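Long-range contacts in FAD-binding PCMH-type domain-containing protein (Gibberella zeae, PDB 6YJO), which probably oxidises oligosaccharides with the help of a flavin-adenine dinucleotide cofactor that the protein holds by two covalent links: residues 174-179 against 383-388; 416-421 against 455-460; 484-489 against 499-504. One frame throughout, in Å; residues are numbered along the deposited sequence.

Contacts 1, 2 and 3 follow one another along the chain, each closing before the next opens. Contacts 1 and 2 are neighbours, with centres 9 Å apart: strands 380-386 and 417-423 run antiparallel side by side in the large seven-stranded sheet, and each meets a loop that grips FAD, 174-179 in the FAD-binding region and 455-460 in the berberine-like region. Both contacts thus bring the sheet against loops that bind the flavin. Contact 3 lies about 28 Å from contact 1 and 23 Å from contact 2, centre to centre. It packs the end of helix 479-489 against the C-terminal tail, in the same berberine-like region as loop 455-460 but away from the cofactor.

Contact 1: 174-179 against 383-388; sequences GGYGFA and LIDLFG. With FAD (flavin-adenine dinucleotide), chain C.
The rings of Tyr176 and Phe387 lie nearly parallel, planes 24° apart, but are offset so that one overhangs only the margin of the other, with centroids 5.2 Å from each other. The CD1-CE1 side of Phe387 meets the CD2-CE2 side of Tyr176, Phe387 CD1 coming 3.4 Å from Tyr176 CE2. Asp385 sits on the same side of the tyrosine ring plane, beside the other flank: its CG is 3.5 Å from Tyr176 CE1, and the carboxylate is turned 55° from the ring. At the phenol edge, near the ring plane, Leu386 O comes within 2.6 Å of Tyr176 OH. The ring gets there because Tyr176 CG is anti to the backbone N (chi1 -175°), which carries it from the loop toward the end of strand 380-386. Meanwhile the Tyr176 backbone faces the cofactor: its N donates to FAD O2 at 3.2 Å, and its O accepts from FAD N3 at 2.7 Å. One residue thus reads the pyrimidine edge of the flavin with its main chain and packs on the sheet with its side chain. Asp385 OD1 is hydrogen-bonded to Gln276, which holds the carboxylate beside the phenol. Phe178 adds a looser touch near Asp385. Loop 174-179 links helices 167-171 and 180-183, and Gly174 and Gly175 pair through their backbones with Leu187 and Thr186. Strand 380-386 runs between strands 273-280 and 417-423, with helix 252-268 packed on Ile384 and Leu386, so this contact seats the FAD-binding region on the seven-stranded antiparallel sheet.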
loop_
_atom_site.group_PDB
_atom_site.type_symbol
_atom_site.label_atom_id
_atom_site.label_comp_id
_atom_site.label_asym_id
_atom_site.label_seq_id
_atom_site.Cartn_x
_atom_site.Cartn_y
_atom_site.Cartn_z
ATOM N N GLY A 174 -2.526 5.114 0.500
ATOM C CA GLY A 174 -2.017 5.391 -0.828
ATOM C C GLY A 174 -2.672 4.522 -1.879
ATOM O O GLY A 174 -3.793 4.796 -2.321
ATOM N N GLY A 175 -1.983 3.457 -2.273
ATOM C CA GLY A 175 -2.487 2.567 -3.296
ATOM C C GLY A 175 -1.837 2.846 -4.632
ATOM O O GLY A 175 -2.319 3.686 -5.398
ATOM N N TYR A 176 -0.735 2.157 -4.914
ATOM C CA TYR A 176 0.052 2.382 -6.116
ATOM C C TYR A 176 0.160 1.094 -6.918
ATOM O O TYR A 176 0.327 0.008 -6.353
ATOM C CB TYR A 176 1.453 2.896 -5.776
ATOM C CG TYR A 176 2.272 3.248 -6.996
ATOM C CD1 TYR A 176 2.976 2.270 -7.691
ATOM C CD2 TYR A 176 2.334 4.555 -7.459
ATOM C CE1 TYR A 176 3.717 2.588 -8.808
ATOM C CE2 TYR A 176 3.076 4.880 -8.581
ATOM C CZ TYR A 176 3.765 3.891 -9.246
ATOM O OH TYR A 176 4.511 4.194 -10.356
ATOM N N GLY A 177 0.081 1.228 -8.236
ATOM C CA GLY A 177 0.184 0.087 -9.114
ATOM C C GLY A 177 0.481 0.524 -10.531
ATOM O O GLY A 177 0.840 1.675 -10.786
ATOM N N PHE A 178 0.304 -0.413 -11.460
ATOM C CA PHE A 178 0.653 -0.199 -12.859
ATOM C C PHE A 178 -0.361 0.649 -13.615
ATOM O O PHE A 178 -0.217 0.813 -14.828
ATOM C CB PHE A 178 0.835 -1.555 -13.553
ATOM C CG PHE A 178 2.116 -2.253 -13.186
ATOM C CD1 PHE A 178 3.314 -1.556 -13.151
ATOM C CD2 PHE A 178 2.123 -3.601 -12.866
ATOM C CE1 PHE A 178 4.489 -2.186 -12.810
ATOM C CE2 PHE A 178 3.302 -4.243 -12.524
ATOM C CZ PHE A 178 4.488 -3.532 -12.497
ATOM N N ALA A 179 -1.369 1.190 -12.934
ATOM C CA ALA A 179 -2.254 2.204 -13.492
ATOM C C ALA A 179 -2.126 3.548 -12.790
ATOM O O ALA A 179 -2.838 4.490 -13.154
ATOM C CB ALA A 179 -3.710 1.733 -13.415
ATOM N N LEU A 383 12.279 -3.208 -5.884
ATOM C CA LEU A 383 11.336 -2.690 -6.871
ATOM C C LEU A 383 11.382 -1.169 -6.832
ATOM O O LEU A 383 11.106 -0.564 -5.789
ATOM C CB LEU A 383 9.915 -3.189 -6.596
ATOM C CG LEU A 383 9.693 -4.701 -6.644
ATOM C CD1 LEU A 383 8.227 -5.038 -6.434
ATOM C CD2 LEU A 383 10.191 -5.272 -7.955
ATOM N N ILE A 384 11.733 -0.557 -7.962
ATOM C CA ILE A 384 11.820 0.894 -8.091
ATOM C C ILE A 384 10.767 1.313 -9.108
ATOM O O ILE A 384 10.981 1.200 -10.320
ATOM C CB ILE A 384 13.214 1.362 -8.517
ATOM C CG1 ILE A 384 14.291 0.520 -7.836
ATOM C CG2 ILE A 384 13.403 2.831 -8.177
ATOM C CD1 ILE A 384 15.699 1.012 -8.097
ATOM N N ASP A 385 9.627 1.799 -8.625
ATOM C CA ASP A 385 8.584 2.296 -9.508
ATOM C C ASP A 385 8.908 3.712 -9.961
ATOM O O ASP A 385 9.459 4.512 -9.200
ATOM C CB ASP A 385 7.232 2.284 -8.797
ATOM C CG ASP A 385 6.730 0.884 -8.514
ATOM O OD1 ASP A 385 6.290 0.205 -9.466
ATOM O OD2 ASP A 385 6.775 0.462 -7.340
ATOM N N LEU A 386 8.570 4.017 -11.211
ATOM C CA LEU A 386 8.555 5.401 -11.670
ATOM C C LEU A 386 7.256 6.027 -11.177
ATOM O O LEU A 386 6.170 5.696 -11.664
ATOM C CB LEU A 386 8.698 5.468 -13.187
ATOM C CG LEU A 386 9.954 4.783 -13.746
ATOM C CD1 LEU A 386 10.197 5.193 -15.195
ATOM C CD2 LEU A 386 11.187 5.075 -12.888
ATOM N N PHE A 387 7.371 6.930 -10.203
ATOM C CA PHE A 387 6.266 7.332 -9.342
ATOM C C PHE A 387 5.689 8.700 -9.688
ATOM O O PHE A 387 4.468 8.843 -9.791
ATOM C CB PHE A 387 6.749 7.334 -7.889
ATOM C CG PHE A 387 5.689 7.683 -6.888
ATOM C CD1 PHE A 387 4.845 6.710 -6.387
ATOM C CD2 PHE A 387 5.555 8.981 -6.430
ATOM C CE1 PHE A 387 3.877 7.027 -5.454
ATOM C CE2 PHE A 387 4.589 9.302 -5.499
ATOM C CZ PHE A 387 3.750 8.322 -5.012
ATOM N N GLY A 388 6.541 9.713 -9.836
ATOM C CA GLY A 388 6.069 11.073 -10.022
ATOM C C GLY A 388 6.564 11.737 -11.289
ATOM O O GLY A 388 6.757 11.078 -12.315
HETATM P PA FAD C . -4.447 -4.897 6.839
HETATM O O1A FAD C . -3.402 -5.522 7.684
HETATM O O2A FAD C . -5.848 -5.503 7.019
HETATM O O5B FAD C . -4.495 -3.339 7.065
HETATM C C5B FAD C . -3.293 -2.541 7.042
HETATM C C4B FAD C . -3.531 -1.263 7.801
HETATM O O4B FAD C . -4.841 -0.742 7.464
HETATM C C3B FAD C . -3.518 -1.413 9.319
HETATM O O3B FAD C . -3.003 -0.240 9.939
HETATM C C2B FAD C . -4.998 -1.622 9.635
HETATM O O2B FAD C . -5.318 -1.249 10.967
HETATM C C1B FAD C . -5.638 -0.667 8.631
HETATM N N9A FAD C . -7.020 -0.996 8.291
HETATM C C8A FAD C . -7.486 -2.122 7.661
HETATM N N7A FAD C . -8.786 -2.148 7.498
HETATM C C5A FAD C . -9.210 -0.950 8.065
HETATM C C6A FAD C . -10.483 -0.375 8.214
HETATM N N6A FAD C . -11.616 -0.942 7.794
HETATM N N1A FAD C . -10.553 0.829 8.825
HETATM C C2A FAD C . -9.425 1.404 9.247
HETATM N N3A FAD C . -8.171 0.956 9.161
HETATM C C4A FAD C . -8.130 -0.240 8.555
HETATM N N1 FAD C . 1.065 -1.706 -1.989
HETATM C C2 FAD C . 1.175 -0.905 -3.090
HETATM O O2 FAD C . 1.134 0.327 -3.001
HETATM N N3 FAD C . 1.335 -1.478 -4.343
HETATM C C4 FAD C . 1.400 -2.830 -4.614
HETATM O O4 FAD C . 1.544 -3.226 -5.769
HETATM C C4X FAD C . 1.283 -3.670 -3.438
HETATM N N5 FAD C . 1.332 -4.963 -3.601
HETATM C C5X FAD C . 1.214 -5.763 -2.476
HETATM C C6 FAD C . 1.295 -7.143 -2.617
HETATM C C7 FAD C . 1.154 -7.992 -1.526
HETATM C C7M FAD C . 1.223 -9.482 -1.734
HETATM C C8 FAD C . 1.000 -7.444 -0.242
HETATM C C8M FAD C . 0.855 -8.324 0.969
HETATM C C9 FAD C . 0.943 -6.061 -0.090
HETATM C C9A FAD C . 1.054 -5.222 -1.191
HETATM N N10 FAD C . 0.994 -3.821 -1.067
HETATM C C10 FAD C . 1.115 -3.013 -2.167
HETATM C "C1'" FAD C . 0.860 -3.190 0.253
HETATM C "C2'" FAD C . -0.573 -2.853 0.635
HETATM O "O2'" FAD C . -0.992 -1.672 -0.047
HETATM C "C3'" FAD C . -0.627 -2.603 2.143
HETATM O "O3'" FAD C . -0.091 -3.748 2.798
HETATM C "C4'" FAD C . -2.028 -2.342 2.692
HETATM O "O4'" FAD C . -1.989 -1.284 3.651
HETATM C "C5'" FAD C . -2.599 -3.587 3.328
HETATM O "O5'" FAD C . -4.019 -3.419 3.505
HETATM P P FAD C . -4.906 -4.603 4.019
HETATM O O1P FAD C . -6.275 -4.070 4.453
HETATM O O2P FAD C . -4.906 -5.693 3.011
HETATM O O3P FAD C . -4.063 -5.049 5.308
#

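Contact 2: 416-421 against 455-460. With FAD (flavin-adenine dinucleotide), chain C.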
loop_
_atom_site.group_PDB
_atom_site.type_symbol
_atom_site.label_atom_id
_atom_site.label_comp_id
_atom_site.label_asym_id
_atom_site.label_seq_id
_atom_site.Cartn_x
_atom_site.Cartn_y
_atom_site.Cartn_z
ATOM N N LEU A 416 9.914 11.377 -6.899
ATOM C CA LEU A 416 9.984 10.801 -8.232
ATOM C C LEU A 416 9.997 9.282 -8.243
ATOM O O LEU A 416 9.418 8.683 -9.151
ATOM C CB LEU A 416 11.230 11.309 -8.966
ATOM C CG LEU A 416 11.452 10.786 -10.386
ATOM C CD1 LEU A 416 10.345 11.262 -11.316
ATOM C CD2 LEU A 416 12.814 11.215 -10.903
ATOM N N LEU A 417 10.623 8.649 -7.251
ATOM C CA LEU A 417 10.880 7.217 -7.266
ATOM C C LEU A 417 10.314 6.560 -6.017
ATOM O O LEU A 417 10.471 7.080 -4.909
ATOM C CB LEU A 417 12.379 6.938 -7.364
ATOM C CG LEU A 417 13.091 7.541 -8.575
ATOM C CD1 LEU A 417 14.595 7.305 -8.482
ATOM C CD2 LEU A 417 12.523 6.979 -9.879
ATOM N N LEU A 418 9.665 5.411 -6.200
ATOM C CA LEU A 418 9.108 4.619 -5.106
ATOM C C LEU A 418 9.915 3.331 -5.004
ATOM O O LEU A 418 9.691 2.384 -5.763
ATOM C CB LEU A 418 7.626 4.330 -5.329
ATOM C CG LEU A 418 7.021 3.274 -4.400
ATOM C CD1 LEU A 418 7.157 3.703 -2.942
ATOM C CD2 LEU A 418 5.564 2.991 -4.750
ATOM N N TRP A 419 10.849 3.303 -4.059
ATOM C CA TRP A 419 11.660 2.117 -3.828
ATOM C C TRP A 419 10.957 1.167 -2.870
ATOM O O TRP A 419 10.309 1.597 -1.913
ATOM C CB TRP A 419 13.020 2.496 -3.243
ATOM C CG TRP A 419 13.811 3.492 -4.035
ATOM C CD1 TRP A 419 13.454 4.774 -4.341
ATOM C CD2 TRP A 419 15.118 3.298 -4.590
ATOM N NE1 TRP A 419 14.448 5.382 -5.067
ATOM C CE2 TRP A 419 15.482 4.499 -5.233
ATOM C CE3 TRP A 419 16.012 2.223 -4.613
ATOM C CZ2 TRP A 419 16.702 4.654 -5.891
ATOM C CZ3 TRP A 419 17.223 2.380 -5.263
ATOM C CH2 TRP A 419 17.556 3.584 -5.893
ATOM N N GLN A 420 11.089 -0.129 -3.128
ATOM C CA GLN A 420 10.732 -1.145 -2.152
ATOM C C GLN A 420 11.880 -2.132 -2.035
ATOM O O GLN A 420 12.390 -2.624 -3.047
ATOM C CB GLN A 420 9.440 -1.880 -2.521
ATOM C CG GLN A 420 8.919 -2.740 -1.382
ATOM C CD GLN A 420 7.721 -3.585 -1.762
ATOM O OE1 GLN A 420 7.071 -4.176 -0.900
ATOM N NE2 GLN A 420 7.429 -3.655 -3.054
ATOM N N PHE A 421 12.297 -2.402 -0.803
ATOM C CA PHE A 421 13.323 -3.394 -0.510
ATOM C C PHE A 421 12.654 -4.534 0.240
ATOM O O PHE A 421 12.025 -4.305 1.278
ATOM C CB PHE A 421 14.454 -2.797 0.330
ATOM C CG PHE A 421 14.958 -1.468 -0.168
ATOM C CD1 PHE A 421 14.232 -0.306 0.049
ATOM C CD2 PHE A 421 16.175 -1.374 -0.821
ATOM C CE1 PHE A 421 14.700 0.918 -0.397
ATOM C CE2 PHE A 421 16.650 -0.153 -1.265
ATOM C CZ PHE A 421 15.911 0.994 -1.052
ATOM N N GLY A 455 11.425 10.450 1.781
ATOM C CA GLY A 455 10.521 9.882 2.756
ATOM C C GLY A 455 10.375 8.387 2.575
ATOM O O GLY A 455 11.217 7.745 1.941
ATOM N N MET A 456 9.306 7.824 3.134
ATOM C CA MET A 456 9.025 6.402 3.033
ATOM C C MET A 456 7.528 6.222 2.824
ATOM O O MET A 456 6.737 7.153 2.987
ATOM C CB MET A 456 9.522 5.649 4.276
ATOM C CG MET A 456 11.030 5.750 4.476
ATOM S SD MET A 456 11.630 4.905 5.951
ATOM C CE MET A 456 11.713 3.209 5.377
ATOM N N TYR A 457 7.143 5.006 2.458
ATOM C CA TYR A 457 5.791 4.702 2.010
ATOM C C TYR A 457 5.101 3.840 3.060
ATOM O O TYR A 457 5.583 2.750 3.386
ATOM C CB TYR A 457 5.841 3.991 0.659
ATOM C CG TYR A 457 4.499 3.645 0.058
ATOM C CD1 TYR A 457 3.388 4.450 0.263
ATOM C CD2 TYR A 457 4.351 2.510 -0.730
ATOM C CE1 TYR A 457 2.166 4.130 -0.293
ATOM C CE2 TYR A 457 3.140 2.186 -1.289
ATOM C CZ TYR A 457 2.050 2.999 -1.074
ATOM O OH TYR A 457 0.835 2.670 -1.631
ATOM N N ALA A 458 3.964 4.323 3.568
ATOM C CA ALA A 458 3.316 3.673 4.705
ATOM C C ALA A 458 2.838 2.266 4.362
ATOM O O ALA A 458 2.938 1.355 5.193
ATOM C CB ALA A 458 2.144 4.521 5.196
ATOM N N ASN A 459 2.297 2.064 3.155
ATOM C CA ASN A 459 1.845 0.727 2.777
ATOM C C ASN A 459 3.001 -0.259 2.653
ATOM O O ASN A 459 2.779 -1.471 2.741
ATOM C CB ASN A 459 1.062 0.779 1.464
ATOM C CG ASN A 459 -0.401 1.142 1.669
ATOM O OD1 ASN A 459 -1.016 0.754 2.660
ATOM N ND2 ASN A 459 -0.962 1.889 0.725
ATOM N N TYR A 460 4.216 0.229 2.434
ATOM C CA TYR A 460 5.435 -0.579 2.529
ATOM C C TYR A 460 6.167 -0.288 3.834
ATOM O O TYR A 460 7.382 -0.076 3.854
ATOM C CB TYR A 460 6.347 -0.310 1.333
ATOM C CG TYR A 460 5.795 -0.684 -0.031
ATOM C CD1 TYR A 460 4.708 -1.540 -0.170
ATOM C CD2 TYR A 460 6.382 -0.187 -1.189
ATOM C CE1 TYR A 460 4.220 -1.878 -1.418
ATOM C CE2 TYR A 460 5.905 -0.518 -2.433
ATOM C CZ TYR A 460 4.822 -1.363 -2.550
ATOM O OH TYR A 460 4.344 -1.692 -3.807
HETATM P PA FAD C . -4.447 -4.897 6.839
HETATM O O1A FAD C . -3.402 -5.522 7.684
HETATM O O2A FAD C . -5.848 -5.503 7.019
HETATM O O5B FAD C . -4.495 -3.339 7.065
HETATM C C5B FAD C . -3.293 -2.541 7.042
HETATM C C4B FAD C . -3.531 -1.263 7.801
HETATM O O4B FAD C . -4.841 -0.742 7.464
HETATM C C3B FAD C . -3.518 -1.413 9.319
HETATM O O3B FAD C . -3.003 -0.240 9.939
HETATM C C2B FAD C . -4.998 -1.622 9.635
HETATM O O2B FAD C . -5.318 -1.249 10.967
HETATM C C1B FAD C . -5.638 -0.667 8.631
HETATM N N9A FAD C . -7.020 -0.996 8.291
HETATM C C8A FAD C . -7.486 -2.122 7.661
HETATM N N7A FAD C . -8.786 -2.148 7.498
HETATM C C5A FAD C . -9.210 -0.950 8.065
HETATM C C6A FAD C . -10.483 -0.375 8.214
HETATM N N6A FAD C . -11.616 -0.942 7.794
HETATM N N1A FAD C . -10.553 0.829 8.825
HETATM C C2A FAD C . -9.425 1.404 9.247
HETATM N N3A FAD C . -8.171 0.956 9.161
HETATM C C4A FAD C . -8.130 -0.240 8.555
HETATM N N1 FAD C . 1.065 -1.706 -1.989
HETATM C C2 FAD C . 1.175 -0.905 -3.090
HETATM O O2 FAD C . 1.134 0.327 -3.001
HETATM N N3 FAD C . 1.335 -1.478 -4.343
HETATM C C4 FAD C . 1.400 -2.830 -4.614
HETATM O O4 FAD C . 1.544 -3.226 -5.769
HETATM C C4X FAD C . 1.283 -3.670 -3.438
HETATM N N5 FAD C . 1.332 -4.963 -3.601
HETATM C C5X FAD C . 1.214 -5.763 -2.476
HETATM C C6 FAD C . 1.295 -7.143 -2.617
HETATM C C7 FAD C . 1.154 -7.992 -1.526
HETATM C C7M FAD C . 1.223 -9.482 -1.734
HETATM C C8 FAD C . 1.000 -7.444 -0.242
HETATM C C8M FAD C . 0.855 -8.324 0.969
HETATM C C9 FAD C . 0.943 -6.061 -0.090
HETATM C C9A FAD C . 1.054 -5.222 -1.191
HETATM N N10 FAD C . 0.994 -3.821 -1.067
HETATM C C10 FAD C . 1.115 -3.013 -2.167
HETATM C "C1'" FAD C . 0.860 -3.190 0.253
HETATM C "C2'" FAD C . -0.573 -2.853 0.635
HETATM O "O2'" FAD C . -0.992 -1.672 -0.047
HETATM C "C3'" FAD C . -0.627 -2.603 2.143
HETATM O "O3'" FAD C . -0.091 -3.748 2.798
HETATM C "C4'" FAD C . -2.028 -2.342 2.692
HETATM O "O4'" FAD C . -1.989 -1.284 3.651
HETATM C "C5'" FAD C . -2.599 -3.587 3.328
HETATM O "O5'" FAD C . -4.019 -3.419 3.505
HETATM P P FAD C . -4.906 -4.603 4.019
HETATM O O1P FAD C . -6.275 -4.070 4.453
HETATM O O2P FAD C . -4.906 -5.693 3.011
HETATM O O3P FAD C . -4.063 -5.049 5.308
#
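Gln420 and Tyr460 meet as a flat stack: the amide and ring planes are only 4° apart, and Gln420 CD lies 3.5 Å above the ring, over its centre. Gln420 CG adds a CH-pi contact, 4.0 Å from the Tyr460 centroid. With CG anti to the backbone N (chi1 -169°) and the chain extended beyond it, the glutamine reaches out from strand 417-423 to cover this face. On the opposite face Tyr457 CD2 sits off toward the rim, so Tyr460 is held between strand and loop. Leu418 lies against both tyrosines, CD1 3.8 Å from Tyr457 CD2 and CD2 4.2 Å from Tyr460 CE2. The edge and hydroxyl of Tyr460 stand over a face of the flavin, Tyr460 OH being 3.1 Å from FAD N3. Tyr457 OH donates to FAD O2 at 2.7 Å. Asn459 OD1 accepts from FAD O4' on the ribityl chain, a bond modelled so short that its exact length is doubtful.

Farther out, a second shell positions these groups. Gln420 OE1 is hydrogen-bonded to Tyr104 OH, which sets the rotation of the stacked amide. Tyr457 OH receives two N-H groups: Asn459 ND2, at 3.1 Å and nearly straight (174°), and the backbone N of Gly175. Asn459 ND2 is also bonded to His170 O, while Asn459 CB rests on one face of the Tyr457 ring. Ser349 OG accepts from Tyr457 N at the root of the loop.

Loop 455-460 therefore grips both the ribityl chain and the pyrimidine edge of FAD. The Tyr457 hydroxyl, its donor strength probably raised by the two N-H bonds, would add to the polarisation of O2, consistent with easing the build-up of negative charge there on reduction.

Contact 3: 484-489 against 499-504; sequences KLKAEL and QGIRPA. With NAG (2-acetamido-2-deoxy-beta-D-glucopyranose), chain B.
Helix 479-489 packs through Lys486 and Ala487 on Ile501, Pro503 and Ala504 of the C-terminal tail, a partly buried, largely apolar contact near the edge of the protein. Backbones come close, with Ala487 CA only 4.5 Å from Pro503 CA. Ala487 CA meets Pro503 CB at 4.0 Å, while Ala487 CB turns to Ala504 O, 3.6 Å away. Lys486 and Pro503 lie side by side and point the same way, Lys486 CG standing 3.8 Å from Pro503 CB. A bend at chi2 (81°) brings the lysine CD to Ile501 O, and Lys486 CE passes 3.3 Å from the same Ile501 O. The ammonium is hydrogen-bonded to Ser223 O and forms salt bridges with Asp490 and Asp493. The short loop after the helix supplies both aspartates, so Lys486 ties helix, loop and tail together. From the same helix Lys483 NZ holds Arg502 O. Beyond the tail contact, Leu489 CD2 lies 3.4 Å from C6 of a glycan N-acetylglucosamine. Both segments belong to the berberine and berberine-like region of this flavoprotein, where a C-terminal segment packs in extended form against the last helix.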
loop_
_atom_site.group_PDB
_atom_site.type_symbol
_atom_site.label_atom_id
_atom_site.label_comp_id
_atom_site.label_asym_id
_atom_site.label_seq_id
_atom_site.Cartn_x
_atom_site.Cartn_y
_atom_site.Cartn_z
ATOM N N LYS A 484 -2.704 16.969 15.575
ATOM C CA LYS A 484 -3.762 17.833 16.087
ATOM C C LYS A 484 -5.121 17.171 15.921
ATOM O O LYS A 484 -5.967 17.226 16.822
ATOM C CB LYS A 484 -3.737 19.181 15.368
ATOM C CG LYS A 484 -4.640 20.229 15.999
ATOM C CD LYS A 484 -4.571 21.558 15.261
ATOM C CE LYS A 484 -5.505 21.600 14.065
ATOM N NZ LYS A 484 -6.937 21.516 14.463
ATOM N N LEU A 485 -5.338 16.519 14.776
ATOM C CA LEU A 485 -6.618 15.873 14.507
ATOM C C LEU A 485 -6.780 14.585 15.305
ATOM O O LEU A 485 -7.899 14.235 15.693
ATOM C CB LEU A 485 -6.737 15.594 13.011
ATOM C CG LEU A 485 -8.013 14.930 12.504
ATOM C CD1 LEU A 485 -9.247 15.711 12.925
ATOM C CD2 LEU A 485 -7.938 14.814 10.992
ATOM N N LYS A 486 -5.684 13.866 15.550
ATOM C CA LYS A 486 -5.758 12.667 16.375
ATOM C C LYS A 486 -6.245 12.998 17.783
ATOM O O LYS A 486 -7.027 12.242 18.373
ATOM C CB LYS A 486 -4.387 11.986 16.412
ATOM C CG LYS A 486 -4.284 10.776 17.332
ATOM C CD LYS A 486 -4.827 9.503 16.704
ATOM C CE LYS A 486 -4.724 8.341 17.685
ATOM N NZ LYS A 486 -5.162 7.038 17.115
ATOM N N ALA A 487 -5.803 14.133 18.332
ATOM C CA ALA A 487 -6.243 14.526 19.666
ATOM C C ALA A 487 -7.725 14.884 19.676
ATOM O O ALA A 487 -8.428 14.607 20.657
ATOM C CB ALA A 487 -5.401 15.697 20.172
ATOM N N GLU A 488 -8.214 15.505 18.598
ATOM C CA GLU A 488 -9.642 15.781 18.478
ATOM C C GLU A 488 -10.459 14.501 18.583
ATOM O O GLU A 488 -11.401 14.407 19.379
ATOM C CB GLU A 488 -9.936 16.460 17.142
ATOM C CG GLU A 488 -10.154 17.954 17.188
ATOM C CD GLU A 488 -11.033 18.428 16.036
ATOM O OE1 GLU A 488 -12.267 18.229 16.102
ATOM O OE2 GLU A 488 -10.491 18.972 15.048
ATOM N N LEU A 489 -10.102 13.495 17.785
ATOM C CA LEU A 489 -10.973 12.367 17.489
ATOM C C LEU A 489 -10.661 11.123 18.307
ATOM O O LEU A 489 -11.586 10.443 18.756
ATOM C CB LEU A 489 -10.885 12.036 15.995
ATOM C CG LEU A 489 -11.204 13.228 15.083
ATOM C CD1 LEU A 489 -11.026 12.873 13.613
ATOM C CD2 LEU A 489 -12.612 13.749 15.350
ATOM N N GLN A 499 3.319 2.270 14.636
ATOM C CA GLN A 499 3.699 3.456 13.876
ATOM C C GLN A 499 2.505 4.364 13.611
ATOM O O GLN A 499 2.471 5.083 12.609
ATOM C CB GLN A 499 4.379 3.043 12.575
ATOM C CG GLN A 499 5.771 2.489 12.817
ATOM C CD GLN A 499 6.352 1.742 11.630
ATOM O OE1 GLN A 499 5.873 1.863 10.502
ATOM N NE2 GLN A 499 7.394 0.958 11.886
ATOM N N GLY A 500 1.535 4.365 14.526
ATOM C CA GLY A 500 0.351 5.173 14.349
ATOM C C GLY A 500 0.570 6.615 14.758
ATOM O O GLY A 500 1.542 6.961 15.428
ATOM N N ILE A 501 -0.348 7.476 14.323
ATOM C CA ILE A 501 -0.302 8.874 14.729
ATOM C C ILE A 501 -0.589 8.972 16.222
ATOM O O ILE A 501 -1.615 8.480 16.711
ATOM C CB ILE A 501 -1.303 9.708 13.916
ATOM C CG1 ILE A 501 -1.044 9.561 12.410
ATOM C CG2 ILE A 501 -1.245 11.173 14.344
ATOM C CD1 ILE A 501 0.379 9.853 11.979
ATOM N N ARG A 502 0.317 9.614 16.954
ATOM C CA ARG A 502 0.165 9.815 18.390
ATOM C C ARG A 502 -0.538 11.140 18.656
ATOM O O ARG A 502 -0.163 12.158 18.064
ATOM C CB ARG A 502 1.525 9.810 19.076
ATOM C CG ARG A 502 2.317 8.530 18.855
ATOM C CD ARG A 502 1.741 7.377 19.666
ATOM N NE ARG A 502 2.586 6.182 19.606
ATOM C CZ ARG A 502 2.230 5.014 19.071
ATOM N NH1 ARG A 502 1.027 4.839 18.535
ATOM N NH2 ARG A 502 3.092 4.003 19.081
ATOM N N PRO A 503 -1.546 11.181 19.528
ATOM C CA PRO A 503 -2.242 12.450 19.774
ATOM C C PRO A 503 -1.312 13.493 20.366
ATOM O O PRO A 503 -0.392 13.183 21.125
ATOM C CB PRO A 503 -3.346 12.066 20.766
ATOM C CG PRO A 503 -2.836 10.838 21.449
ATOM C CD PRO A 503 -2.059 10.098 20.383
ATOM N N ALA A 504 -1.559 14.747 19.998
ATOM C CA ALA A 504 -0.828 15.850 20.601
ATOM C C ALA A 504 -1.288 16.039 22.043
ATOM O O ALA A 504 -2.491 16.069 22.326
ATOM C CB ALA A 504 -1.032 17.127 19.788
HETATM C C1 NAG B . -17.783 11.407 18.838
HETATM C C2 NAG B . -18.936 12.327 19.220
HETATM C C3 NAG B . -19.152 13.397 18.148
HETATM C C4 NAG B . -17.850 14.109 17.802
HETATM C C5 NAG B . -16.749 13.096 17.505
HETATM C C6 NAG B . -15.397 13.740 17.307
HETATM C C7 NAG B . -20.949 11.722 20.491
HETATM C C8 NAG B . -22.165 10.845 20.544
HETATM N N2 NAG B . -20.154 11.560 19.427
HETATM O O3 NAG B . -20.106 14.340 18.626
HETATM O O4 NAG B . -18.039 14.873 16.616
HETATM O O5 NAG B . -16.615 12.177 18.597
HETATM O O6 NAG B . -14.767 14.010 18.552
HETATM O O7 NAG B . -20.696 12.538 21.373
#